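Local atomic coordinates of AFP (Microbacterium arborescens, PDB entry 2YJK), a protein that probably takes up and stores iron as a twelve-subunit Dps cage of the ferritin fold, with iron sites built between subunits. Residues 62-65 against 66-70; 122-125 against 126-129; 48-51 against 52-55; 73-76 against 77-81. All coordinates share one frame; numbering follows the deposited sequence.

How the contacts relate
Three of the four contacts lie along helix 51-78: contact 3 at its start, contact 1 in its middle and contact 4 at its end. The centres of contacts 1 and 3 are about 22 Å apart and those of contacts 1 and 4 about 16 Å apart, while those of contacts 3 and 4 are about 38 Å apart, on opposite sides of the chain's centre. Contacts 1 and 4 meet at one iron, bound by Asp70 and Glu74 and completed by His43 of a second subunit. His55 in contact 3 lies about 4 Å, nearest atoms, from another iron(II) oxide. Contact 2, on helix 105-130, is about 18 Å from contact 1, centre to centre, and away from these sites.

Contact 1 (62-65 against 66-70); sequences VAHA and QDYAD. With OFE (Iron(II) oxide), chain P.
Tyr68 lies back along the helix against His64, four residues earlier, its ring passing over the backbone carbonyl rather than stacking on the imidazole. His64 O stands 3.2 Å above the plane of the Tyr68 ring, displaced toward the rim. Farther out, CE2 of Tyr68 meets CB of His64 at 3.7 Å, which is the closest approach of the two side chains. The phenol is laid in this direction by its first torsion, chi1 -59°, which sets CG opposite the carbonyl carbon and beside the backbone N. The same His64 O accepts the bond from Tyr68 N at 2.8 Å, so the ring lies over an oxygen already engaged by the backbone. Both residues belong to helix 51-78, a long helix of the ferritin-like four-helix bundle, and the i to i+4 ladder continues with Ala69 N to Ala65 O, also 2.8 Å. His64 ND1 is hydrogen-bonded to Asp151, while the Tyr68 ring packs on Ile144 and Val148, so this side of the turn faces helix 135-156. Ala65 and Ala69 are turned to helix 15-45, where Gln66 OE1 accepts a bond from Gln33. Asp70 extends from the end of the segment to the iron: its OD2 lies 2.6 Å from FE of the iron(II) oxide, and its OD1 forms a salt bridge with Lys40 of a second subunit.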
# COMPACT_ATOMS: atom_id res chain seq x y z
N VAL C 62 -16.23 -16.78 -8.74
CA VAL C 62 -15.62 -16.78 -10.06
C VAL C 62 -14.10 -16.58 -9.90
O VAL C 62 -13.32 -17.28 -10.56
CB VAL C 62 -16.25 -15.62 -10.89
CG1 VAL C 62 -15.38 -15.24 -12.08
CG2 VAL C 62 -17.64 -15.96 -11.36
N ALA C 63 -13.69 -15.62 -9.04
CA ALA C 63 -12.28 -15.24 -8.90
C ALA C 63 -11.55 -16.49 -8.32
O ALA C 63 -10.52 -16.89 -8.87
CB ALA C 63 -12.13 -14.00 -8.00
N HIS C 64 -12.15 -17.17 -7.32
CA HIS C 64 -11.65 -18.48 -6.83
C HIS C 64 -11.60 -19.55 -7.91
O HIS C 64 -10.55 -20.21 -8.09
CB HIS C 64 -12.48 -18.98 -5.65
CG HIS C 64 -12.36 -18.09 -4.43
ND1 HIS C 64 -13.29 -18.09 -3.41
CD2 HIS C 64 -11.46 -17.13 -4.12
CE1 HIS C 64 -12.93 -17.19 -2.50
NE2 HIS C 64 -11.83 -16.60 -2.91
N ALA C 65 -12.71 -19.76 -8.66
CA ALA C 65 -12.70 -20.80 -9.68
C ALA C 65 -11.54 -20.56 -10.69
O ALA C 65 -10.78 -21.50 -11.02
CB ALA C 65 -14.12 -20.87 -10.43
N GLN C 66 -11.39 -19.33 -11.14
CA GLN C 66 -10.29 -19.01 -12.04
C GLN C 66 -8.93 -19.37 -11.44
O GLN C 66 -8.13 -19.93 -12.13
CB GLN C 66 -10.27 -17.52 -12.50
CG GLN C 66 -9.24 -17.28 -13.63
CD GLN C 66 -9.59 -18.08 -14.92
OE1 GLN C 66 -9.03 -19.17 -15.21
NE2 GLN C 66 -10.56 -17.58 -15.66
N ASP C 67 -8.68 -19.06 -10.17
CA ASP C 67 -7.41 -19.42 -9.54
C ASP C 67 -7.26 -20.92 -9.51
O ASP C 67 -6.21 -21.44 -9.86
CB ASP C 67 -7.25 -18.85 -8.14
CG ASP C 67 -6.97 -17.34 -8.16
OD1 ASP C 67 -6.25 -16.82 -9.09
OD2 ASP C 67 -7.48 -16.63 -7.22
N TYR C 68 -8.32 -21.61 -9.14
CA TYR C 68 -8.26 -23.08 -9.05
C TYR C 68 -8.02 -23.73 -10.39
O TYR C 68 -7.23 -24.66 -10.48
CB TYR C 68 -9.52 -23.66 -8.40
CG TYR C 68 -9.77 -23.15 -7.01
CD1 TYR C 68 -8.68 -22.78 -6.14
CD2 TYR C 68 -11.08 -23.01 -6.54
CE1 TYR C 68 -8.93 -22.30 -4.87
CE2 TYR C 68 -11.32 -22.52 -5.24
CZ TYR C 68 -10.27 -22.20 -4.44
OH TYR C 68 -10.57 -21.70 -3.21
N ALA C 69 -8.64 -23.19 -11.44
CA ALA C 69 -8.44 -23.74 -12.80
C ALA C 69 -6.95 -23.59 -13.16
O ALA C 69 -6.30 -24.56 -13.62
CB ALA C 69 -9.35 -23.01 -13.85
N ASP C 70 -6.39 -22.42 -12.89
CA ASP C 70 -4.95 -22.18 -13.15
C ASP C 70 -3.99 -23.05 -12.40
O ASP C 70 -3.01 -23.47 -12.97
CB ASP C 70 -4.48 -20.81 -12.77
CG ASP C 70 -4.60 -19.88 -13.88
OD1 ASP C 70 -5.81 -19.48 -13.96
OD2 ASP C 70 -3.55 -19.62 -14.66
FE OFE P . -1.10 -18.85 -14.67
O OFE P . -2.30 -17.11 -14.20

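Contact 2 (122-125 against 126-129); sequences DLQA and AIDG
Gln124 reaches forward over one helical turn to Asp128, and NE2 of Gln124 donates to OD1 of Asp128 at 3.1 Å. The bond is bent, with an N-H...O angle of 136°. Asp128 OD1 lies close to the amide plane of Gln124, yet the amide nitrogen approaches from above the carboxylate plane, and the two flat groups are inclined at 58° to each other. A bend at chi2 (61°) brings the Gln124 amide round toward the carboxylate instead of letting the chain run straight out from the helix. The backbone ties the same pair together: Asp128 N bonds to Gln124 O at 3.0 Å, so the residues are joined by two hydrogen bonds, one main-chain and one side-chain. Helix 105-130, which carries them, is one of the long helices of the ferritin-like bundle, and this is its last part. One residue before Asp128, Ile127 folds back over the preceding turn, with CG1 3.2 Å from Leu123 O. Ile127 N is bonded to that same oxygen at 2.9 Å. Outward from this turn, Ile127 packs on Ala141 and Lys145 and Leu123 on Ile144, all of helix 135-156, and Ile127 also touches Thr136 of another subunit. Ala126 is set against Phe24 of helix 15-45, and Asp122 makes a salt bridge through OD2 to Lys31 of that helix.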
# COMPACT_ATOMS: atom_id res chain seq x y z
N ASP C 122 -15.69 -34.62 -8.80
CA ASP C 122 -14.42 -34.82 -9.52
C ASP C 122 -13.20 -34.52 -8.62
O ASP C 122 -12.18 -35.19 -8.73
CB ASP C 122 -14.38 -34.01 -10.81
CG ASP C 122 -15.28 -34.61 -11.94
OD1 ASP C 122 -15.48 -35.88 -12.08
OD2 ASP C 122 -15.77 -33.79 -12.76
N LEU C 123 -13.29 -33.54 -7.72
CA LEU C 123 -12.19 -33.33 -6.75
C LEU C 123 -11.98 -34.56 -5.83
O LEU C 123 -10.83 -34.97 -5.54
CB LEU C 123 -12.35 -32.03 -5.98
CG LEU C 123 -12.05 -30.78 -6.83
CD1 LEU C 123 -12.83 -29.60 -6.30
CD2 LEU C 123 -10.54 -30.49 -6.90
N GLN C 124 -13.08 -35.17 -5.39
CA GLN C 124 -12.99 -36.29 -4.47
C GLN C 124 -12.45 -37.51 -5.23
O GLN C 124 -11.52 -38.13 -4.79
CB GLN C 124 -14.32 -36.58 -3.74
CG GLN C 124 -14.23 -37.66 -2.58
CD GLN C 124 -13.24 -37.24 -1.43
OE1 GLN C 124 -13.28 -36.10 -0.94
NE2 GLN C 124 -12.35 -38.15 -1.05
N ALA C 125 -12.89 -37.73 -6.45
CA ALA C 125 -12.19 -38.71 -7.29
C ALA C 125 -10.66 -38.42 -7.47
O ALA C 125 -9.85 -39.34 -7.45
CB ALA C 125 -12.89 -38.87 -8.66
N ALA C 126 -10.27 -37.16 -7.65
CA ALA C 126 -8.82 -36.88 -7.79
C ALA C 126 -8.08 -37.19 -6.51
O ALA C 126 -7.05 -37.79 -6.55
CB ALA C 126 -8.54 -35.48 -8.27
N ILE C 127 -8.65 -36.82 -5.37
CA ILE C 127 -8.02 -37.05 -4.07
C ILE C 127 -7.84 -38.54 -3.81
O ILE C 127 -6.77 -38.96 -3.39
CB ILE C 127 -8.80 -36.36 -2.91
CG1 ILE C 127 -8.72 -34.84 -3.10
CG2 ILE C 127 -8.24 -36.75 -1.52
CD1 ILE C 127 -9.84 -34.12 -2.44
N ASP C 128 -8.89 -39.32 -4.06
CA ASP C 128 -8.80 -40.79 -3.93
C ASP C 128 -7.80 -41.34 -4.95
O ASP C 128 -6.92 -42.12 -4.61
CB ASP C 128 -10.18 -41.48 -4.11
CG ASP C 128 -11.21 -41.11 -2.99
OD1 ASP C 128 -10.78 -40.67 -1.89
OD2 ASP C 128 -12.45 -41.21 -3.23
N GLY C 129 -7.94 -40.92 -6.22
CA GLY C 129 -7.16 -41.51 -7.32
C GLY C 129 -5.68 -41.15 -7.31
O GLY C 129 -4.86 -41.90 -7.83

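Contact 3 (48-51 against 52-55); sequences GSNF and IAIH
Phe51 O receives the backbone N of His55 at 2.7 Å. This bond belongs to the first turn of helix 51-78 in the ferritin-like bundle. Asn50 occupies the N-cap position, but its side chain makes no capping bond; its backbone oxygen instead takes Ile54 N at 3.1 Å. The chain enters the helix through a type I beta turn from Gly48 to Phe51, closed by Phe51 N to Gly48 O. The rings of Phe51 and His55 run out from the helix next to each other and form an offset stack, centroids 4.8 Å apart and planes inclined at 26°. Both first torsions place CG opposite the backbone N (171° for Phe51, 180° for His55), which gives the two rings their common direction. His55 CB sits over one face of the Phe51 ring in a CH-pi contact, 4.0 Å from its centroid, and Phe51 CZ in turn lies over one face of the imidazole. On another side of the turn, Asn50 CB packs against Ile54 CG1, while Asn50 ND2 is hydrogen-bonded to Ser49 of a neighbouring subunit. The pair of rings is also part of a subunit interface, since Trp153 of a further subunit meets both. His55 stacks on the iron ligand His43 of its own chain and accepts the ND1 bond of that residue through its backbone O, an arrangement consistent with orienting the ligand. Beside the stack, Phe51 CE2 touches Ile52 CD1 at 3.9 Å.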
# COMPACT_ATOMS: atom_id res chain seq x y z
N GLY C 48 -33.26 -9.39 -7.31
CA GLY C 48 -34.13 -9.57 -6.14
C GLY C 48 -33.48 -9.06 -4.89
O GLY C 48 -32.38 -8.46 -4.95
N SER C 49 -34.11 -9.32 -3.75
CA SER C 49 -33.85 -8.52 -2.54
C SER C 49 -32.41 -8.63 -2.00
O SER C 49 -31.92 -7.74 -1.30
CB SER C 49 -34.86 -8.85 -1.47
OG SER C 49 -34.69 -10.19 -1.07
N ASN C 50 -31.73 -9.70 -2.36
CA ASN C 50 -30.36 -9.91 -1.95
C ASN C 50 -29.33 -9.54 -3.03
O ASN C 50 -28.20 -9.94 -2.94
CB ASN C 50 -30.19 -11.37 -1.63
CG ASN C 50 -29.51 -11.59 -0.30
OD1 ASN C 50 -28.88 -10.68 0.27
ND2 ASN C 50 -29.61 -12.82 0.20
N PHE C 51 -29.72 -8.77 -4.04
CA PHE C 51 -28.87 -8.53 -5.19
C PHE C 51 -27.40 -8.20 -4.89
O PHE C 51 -26.51 -8.91 -5.36
CB PHE C 51 -29.46 -7.47 -6.13
CG PHE C 51 -28.49 -7.05 -7.20
CD1 PHE C 51 -28.30 -7.84 -8.32
CD2 PHE C 51 -27.74 -5.89 -7.06
CE1 PHE C 51 -27.40 -7.48 -9.34
CE2 PHE C 51 -26.84 -5.50 -8.06
CZ PHE C 51 -26.66 -6.31 -9.21
N ILE C 52 -27.13 -7.14 -4.14
CA ILE C 52 -25.73 -6.66 -4.10
C ILE C 52 -24.80 -7.67 -3.39
O ILE C 52 -23.69 -7.97 -3.87
CB ILE C 52 -25.59 -5.14 -3.67
CG1 ILE C 52 -24.26 -4.54 -4.13
CG2 ILE C 52 -25.72 -4.99 -2.18
CD1 ILE C 52 -24.10 -4.32 -5.61
N ALA C 53 -25.29 -8.27 -2.32
CA ALA C 53 -24.48 -9.26 -1.58
C ALA C 53 -24.24 -10.53 -2.42
O ALA C 53 -23.15 -11.07 -2.44
CB ALA C 53 -25.16 -9.59 -0.25
N ILE C 54 -25.24 -10.98 -3.17
CA ILE C 54 -25.08 -12.16 -4.01
C ILE C 54 -24.31 -11.88 -5.30
O ILE C 54 -23.56 -12.74 -5.78
CB ILE C 54 -26.45 -12.81 -4.31
CG1 ILE C 54 -27.16 -13.22 -2.96
CG2 ILE C 54 -26.32 -14.00 -5.30
CD1 ILE C 54 -26.40 -14.23 -2.10
N HIS C 55 -24.57 -10.71 -5.91
CA HIS C 55 -23.78 -10.18 -7.03
C HIS C 55 -22.27 -10.21 -6.65
O HIS C 55 -21.45 -10.66 -7.41
CB HIS C 55 -24.25 -8.75 -7.35
CG HIS C 55 -23.51 -8.07 -8.47
ND1 HIS C 55 -23.74 -8.37 -9.82
CD2 HIS C 55 -22.63 -7.04 -8.45
CE1 HIS C 55 -22.96 -7.59 -10.56
NE2 HIS C 55 -22.30 -6.77 -9.76

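Contact 4 (73-76 against 77-81); sequences AERI and VALGL. With OFE (Iron(II) oxide), chain P.
Helix 51-78 ends here in a Schellman motif, with Gly80 at positive phi (95°) and Leu81 N returning to Ile76 O at 3.3 Å. A second bond of the motif joins Gly80 N to Val77 O. Leu79 N bonds to Arg75 O and, weakly, to Ile76 O. The turn closes this long helix of the ferritin-like bundle, and across it Ile76 CG2 touches Leu81 CB at 4.1 Å, the apolar contact usual in this motif. Ile76 also packs on Leu25 and Thr26 of helix 15-45. Arg75 and Leu79 pass each other obliquely, and Leu79 CD2 rests over one face of the guanidinium, 3.6 Å above its plane and toward the rim. Nearest to that methyl is Arg75 NH2. The arginine gets there through a bend at chi2 (70°), which swings the chain along the helix toward Leu79. Its polar ends are occupied elsewhere: NH1 makes a salt bridge with Asp149 of a neighbouring subunit, NH2 another with Asp134 of its own chain, and NE bonds to Ser137. These three partners probably fix the rotation of the guanidinium, and the leucine methyl lies against a face, while the N-H groups point to their polar partners. One residue earlier, Glu74 takes a different course. Its chain runs extended beyond CG to the iron(II) oxide, which Asp70 of the same chain and His43 of a second subunit also bind. The glutamate meets the iron unevenly, with OE2 2.2 Å from FE and OE1 3.4 Å from the same atom.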
# COMPACT_ATOMS: atom_id res chain seq x y z
N ALA C 73 -4.33 -26.54 -13.86
CA ALA C 73 -3.79 -26.59 -15.23
C ALA C 73 -2.28 -26.60 -15.17
O ALA C 73 -1.59 -27.36 -15.90
CB ALA C 73 -4.31 -25.39 -16.08
N GLU C 74 -1.73 -25.78 -14.29
CA GLU C 74 -0.30 -25.57 -14.35
C GLU C 74 0.41 -26.71 -13.70
O GLU C 74 1.56 -27.00 -14.02
CB GLU C 74 0.07 -24.20 -13.74
CG GLU C 74 -0.52 -23.08 -14.66
CD GLU C 74 -0.03 -21.67 -14.33
OE1 GLU C 74 0.57 -21.44 -13.24
OE2 GLU C 74 -0.25 -20.78 -15.20
N ARG C 75 -0.25 -27.32 -12.75
CA ARG C 75 0.25 -28.58 -12.21
C ARG C 75 0.34 -29.64 -13.33
O ARG C 75 1.37 -30.36 -13.42
CB ARG C 75 -0.63 -29.08 -11.03
CG ARG C 75 -0.21 -30.46 -10.46
CD ARG C 75 1.12 -30.28 -9.75
NE ARG C 75 1.71 -31.55 -9.45
CZ ARG C 75 2.99 -31.74 -9.15
NH1 ARG C 75 3.88 -30.69 -9.11
NH2 ARG C 75 3.38 -32.97 -8.93
N ILE C 76 -0.69 -29.77 -14.19
CA ILE C 76 -0.62 -30.73 -15.34
C ILE C 76 0.53 -30.41 -16.30
O ILE C 76 1.30 -31.28 -16.72
CB ILE C 76 -1.93 -30.77 -16.14
CG1 ILE C 76 -3.06 -31.39 -15.29
CG2 ILE C 76 -1.73 -31.58 -17.46
CD1 ILE C 76 -4.44 -31.01 -15.77
N VAL C 77 0.67 -29.13 -16.61
CA VAL C 77 1.67 -28.69 -17.56
C VAL C 77 3.08 -28.86 -16.97
O VAL C 77 3.98 -29.32 -17.69
CB VAL C 77 1.40 -27.26 -18.07
CG1 VAL C 77 2.61 -26.81 -19.04
CG2 VAL C 77 0.00 -27.28 -18.89
N ALA C 78 3.23 -28.57 -15.67
CA ALA C 78 4.52 -28.69 -14.98
C ALA C 78 5.05 -30.10 -15.00
O ALA C 78 6.26 -30.30 -14.90
CB ALA C 78 4.42 -28.19 -13.47
N LEU C 79 4.13 -31.07 -15.06
CA LEU C 79 4.49 -32.51 -15.13
C LEU C 79 4.79 -32.91 -16.54
O LEU C 79 5.10 -34.08 -16.83
CB LEU C 79 3.36 -33.39 -14.57
CG LEU C 79 3.19 -33.23 -13.04
CD1 LEU C 79 2.01 -34.03 -12.54
CD2 LEU C 79 4.47 -33.66 -12.29
N GLY C 80 4.70 -31.94 -17.44
CA GLY C 80 5.13 -32.16 -18.81
C GLY C 80 4.02 -32.57 -19.78
O GLY C 80 4.33 -32.88 -20.86
N LEU C 81 2.74 -32.49 -19.41
CA LEU C 81 1.62 -32.80 -20.37
C LEU C 81 0.73 -31.60 -20.84
O LEU C 81 0.56 -30.64 -20.10
CB LEU C 81 0.71 -33.89 -19.81
CG LEU C 81 1.31 -35.31 -19.64
CD1 LEU C 81 0.27 -36.14 -18.94
CD2 LEU C 81 1.80 -36.09 -20.94
FE OFE P . -1.10 -18.85 -14.67
O OFE P . -2.30 -17.11 -14.20